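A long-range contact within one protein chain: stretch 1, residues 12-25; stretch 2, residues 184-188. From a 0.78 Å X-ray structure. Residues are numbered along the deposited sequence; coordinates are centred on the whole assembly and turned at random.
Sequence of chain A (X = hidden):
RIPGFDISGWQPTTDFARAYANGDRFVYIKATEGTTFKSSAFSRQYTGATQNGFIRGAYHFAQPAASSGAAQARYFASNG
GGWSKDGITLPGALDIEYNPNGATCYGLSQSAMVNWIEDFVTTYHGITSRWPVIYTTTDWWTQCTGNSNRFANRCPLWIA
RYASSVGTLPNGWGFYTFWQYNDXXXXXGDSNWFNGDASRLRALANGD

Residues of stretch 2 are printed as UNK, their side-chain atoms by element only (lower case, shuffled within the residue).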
# COMPACT_ATOMS: atom_id res chain seq x y z
N PRO A 12 6.08 17.76 -3.38
CA PRO A 12 5.44 19.02 -3.06
C PRO A 12 4.18 19.21 -3.86
O PRO A 12 3.34 19.94 -3.39
CB PRO A 12 6.49 20.09 -3.45
CG PRO A 12 7.36 19.41 -4.48
CD PRO A 12 7.39 17.97 -4.03
N THR A 13 4.11 18.70 -5.08
CA THR A 13 3.17 19.13 -6.12
C THR A 13 2.54 17.90 -6.77
O THR A 13 3.26 17.11 -7.36
CB THR A 13 3.88 20.09 -7.14
OG1 THR A 13 4.69 21.03 -6.39
CG2 THR A 13 2.87 20.71 -8.05
N THR A 14 1.18 17.88 -6.79
CA THR A 14 0.44 16.92 -7.59
C THR A 14 -0.80 17.59 -8.14
O THR A 14 -1.70 17.96 -7.40
CB THR A 14 0.04 15.63 -6.85
OG1 THR A 14 1.16 15.09 -6.15
CG2 THR A 14 -0.51 14.63 -7.81
N ASP A 15 -0.83 17.78 -9.45
CA ASP A 15 -2.00 18.31 -10.18
C ASP A 15 -2.82 17.13 -10.64
O ASP A 15 -2.43 16.42 -11.59
CB ASP A 15 -1.52 19.18 -11.31
CG ASP A 15 -2.62 19.74 -12.18
OD1 ASP A 15 -3.71 19.24 -12.17
OD2 ASP A 15 -2.28 20.65 -12.97
N PHE A 16 -3.88 16.83 -9.92
CA PHE A 16 -4.64 15.60 -10.21
C PHE A 16 -5.47 15.69 -11.49
O PHE A 16 -5.73 14.68 -12.11
CB PHE A 16 -5.52 15.21 -9.02
CG PHE A 16 -4.72 14.72 -7.84
CD1 PHE A 16 -4.35 13.38 -7.76
CD2 PHE A 16 -4.32 15.59 -6.83
CE1 PHE A 16 -3.61 12.95 -6.64
CE2 PHE A 16 -3.62 15.17 -5.72
CZ PHE A 16 -3.28 13.86 -5.64
N ALA A 17 -5.86 16.92 -11.90
CA ALA A 17 -6.50 17.04 -13.22
C ALA A 17 -5.51 16.61 -14.32
O ALA A 17 -5.88 15.87 -15.26
CB ALA A 17 -6.98 18.46 -13.44
N ARG A 18 -4.27 17.07 -14.21
CA ARG A 18 -3.23 16.67 -15.16
C ARG A 18 -2.99 15.15 -15.11
O ARG A 18 -2.83 14.50 -16.14
CB ARG A 18 -1.93 17.44 -14.88
CG ARG A 18 -0.72 16.99 -15.67
CD ARG A 18 0.53 17.79 -15.29
NE ARG A 18 1.74 17.09 -15.73
CZ ARG A 18 2.99 17.46 -15.49
NH1 ARG A 18 3.99 16.69 -15.92
NH2 ARG A 18 3.22 18.55 -14.79
N ALA A 19 -2.96 14.59 -13.89
CA ALA A 19 -2.76 13.15 -13.76
C ALA A 19 -3.91 12.38 -14.43
O ALA A 19 -3.67 11.37 -15.10
CB ALA A 19 -2.62 12.78 -12.31
N TYR A 20 -5.15 12.84 -14.24
CA TYR A 20 -6.27 12.13 -14.87
C TYR A 20 -6.13 12.24 -16.40
O TYR A 20 -6.37 11.26 -17.14
CB TYR A 20 -7.60 12.72 -14.37
CG TYR A 20 -8.77 11.83 -14.74
CD1 TYR A 20 -9.41 11.96 -15.96
CD2 TYR A 20 -9.22 10.89 -13.86
CE1 TYR A 20 -10.44 11.13 -16.32
CE2 TYR A 20 -10.28 10.07 -14.19
CZ TYR A 20 -10.88 10.18 -15.42
OH TYR A 20 -11.92 9.36 -15.78
N ALA A 21 -5.74 13.42 -16.91
CA ALA A 21 -5.55 13.60 -18.34
C ALA A 21 -4.43 12.69 -18.89
O ALA A 21 -4.48 12.27 -20.04
CB ALA A 21 -5.28 15.07 -18.64
N ASN A 22 -3.43 12.41 -18.06
CA ASN A 22 -2.36 11.48 -18.43
C ASN A 22 -2.87 10.05 -18.59
O ASN A 22 -2.19 9.21 -19.16
CB ASN A 22 -1.29 11.52 -17.33
CG ASN A 22 -0.00 10.81 -17.71
OD1 ASN A 22 0.55 11.04 -18.79
ND2 ASN A 22 0.52 9.99 -16.80
N GLY A 23 -4.04 9.76 -18.03
CA GLY A 23 -4.61 8.42 -18.07
C GLY A 23 -4.53 7.68 -16.76
O GLY A 23 -5.01 6.52 -16.69
N ASP A 24 -3.94 8.28 -15.73
CA ASP A 24 -3.91 7.63 -14.43
C ASP A 24 -5.33 7.60 -13.83
O ASP A 24 -6.09 8.53 -13.99
CB ASP A 24 -2.95 8.38 -13.50
CG ASP A 24 -1.54 8.30 -14.08
OD1 ASP A 24 -1.02 7.17 -14.15
OD2 ASP A 24 -0.99 9.37 -14.44
N ARG A 25 -5.62 6.49 -13.12
CA ARG A 25 -6.96 6.30 -12.59
C ARG A 25 -7.00 6.00 -11.09
O ARG A 25 -8.08 6.07 -10.50
CB ARG A 25 -7.71 5.21 -13.37
CG ARG A 25 -7.95 5.59 -14.84
CD ARG A 25 -9.03 6.67 -14.97
NE ARG A 25 -9.26 7.08 -16.36
CZ ARG A 25 -8.67 8.09 -16.97
NH1 ARG A 25 -7.71 8.78 -16.38
NH2 ARG A 25 -9.06 8.40 -18.20
N UNK A 184 9.51 7.25 -10.93
CA UNK A 184 9.65 8.38 -11.86
C UNK A 184 8.29 8.81 -12.38
O UNK A 184 8.15 9.16 -13.56
c UNK A 184 12.75 7.10 -13.81
c UNK A 184 14.22 6.91 -13.50
n UNK A 184 14.92 6.29 -14.63
c UNK A 184 11.99 7.64 -12.62
c UNK A 184 10.59 8.02 -13.01
N UNK A 185 7.28 8.88 -11.53
CA UNK A 185 6.02 9.49 -11.96
C UNK A 185 6.34 10.90 -12.45
O UNK A 185 7.14 11.62 -11.82
c UNK A 185 1.70 9.50 -12.59
c UNK A 185 3.18 11.26 -11.02
o UNK A 185 0.12 11.26 -13.01
c UNK A 185 3.66 9.98 -11.25
c UNK A 185 2.89 9.11 -12.01
c UNK A 185 1.98 11.68 -11.61
c UNK A 185 5.02 9.54 -10.79
c UNK A 185 1.26 10.80 -12.42
N UNK A 186 5.72 11.39 -13.55
CA UNK A 186 6.20 12.66 -14.14
C UNK A 186 6.11 13.86 -13.23
O UNK A 186 6.92 14.77 -13.36
c UNK A 186 5.34 12.83 -15.39
c UNK A 186 4.20 11.85 -15.25
c UNK A 186 4.78 10.73 -14.45
N UNK A 187 5.13 13.89 -12.34
CA UNK A 187 4.96 14.99 -11.39
C UNK A 187 5.65 14.72 -10.06
O UNK A 187 5.50 15.54 -9.15
o UNK A 187 1.22 17.09 -11.16
c UNK A 187 3.48 15.26 -11.12
n UNK A 187 0.28 15.55 -12.49
c UNK A 187 1.34 16.16 -11.98
c UNK A 187 2.70 15.67 -12.38
N UNK A 188 6.39 13.62 -9.95
CA UNK A 188 6.98 13.19 -8.70
C UNK A 188 6.15 12.04 -8.10
O UNK A 188 4.92 12.11 -8.09
O HOH W 1 3.07 14.23 -7.85
O HOH W 2 5.92 16.78 -6.47

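Position 184 carries five side-chain atoms, four carbons in an unbranched row ending in a nitrogen. That composition is lysine. Lys 184 has chi1 m and then three t torsions, an extended chain out of reach of stretch 1, so it takes no part in the contact.

Position 185 has eight side-chain atoms: one carbon leading to a six-carbon ring that bears a single oxygen. The CA-to-CB bond points sideways, yet the ring brings its oxygen 2.6 Å from Asp 24 OD2 and 3.2 Å from Ala 19 CB. A phenol ring of this kind identifies tyrosine. In Tyr 185, OH donates a hydrogen bond to Asp 24 OD2, and the acceptor lies at the ring edge, near its plane, as expected for a phenol hydrogen. The same carboxylate oxygen accepts from Asn 22 ND2 at 2.9 Å, so two donors converge on Asp 24 OD2.

Position 186 has three side-chain carbons closing a ring onto its own backbone N, which makes it proline. Pro 186 points toward stretch 1 but makes looser contacts: its CB lies 4.1 Å from Arg 18 NH1 and its CG 4.4 Å from Asn 22 ND2.

Position 187 shows three carbons, the third carrying one oxygen and one nitrogen. The terminal oxygen is 2.8 Å from Asp 15 N, a donor, and the terminal nitrogen 3.0 Å from Asp 15 O, an acceptor; a carboxylate would offer no donor to the latter. The residue is glutamine. Gln 187 OE1 accepts from Asp 15 N at 169°, and Gln 187 NE2 donates to Asp 15 O at 177°, so the amide orientation is well determined. Its CG also lies over one face of the Arg 18 guanidinium.

Position 188 has no side-chain atoms and is glycine. At phi/psi 102/137 a CB on Gly 188 would be jammed against the preceding carbonyl O. Its N donates to Tyr 185 O at 2.8 Å, closing a type I turn.

The contact works through two polar anchors. Gln 187, with the largest covered area in either stretch, pairs its amide with the backbone of Asp 15, whose O also accepts from Ala 19 N at 3.0 Å in the helix, while Asp 15 OD1 caps Arg 18 N at 3.0 Å. Tyr 185 holds the segment after the helix through Asp 24. Water 2 adds a bridge, accepting from Thr 13 N at 3.0 Å and donating to Gln 187 O at 3.0 Å.

Stretch 2, residues 184-188: KYPQG
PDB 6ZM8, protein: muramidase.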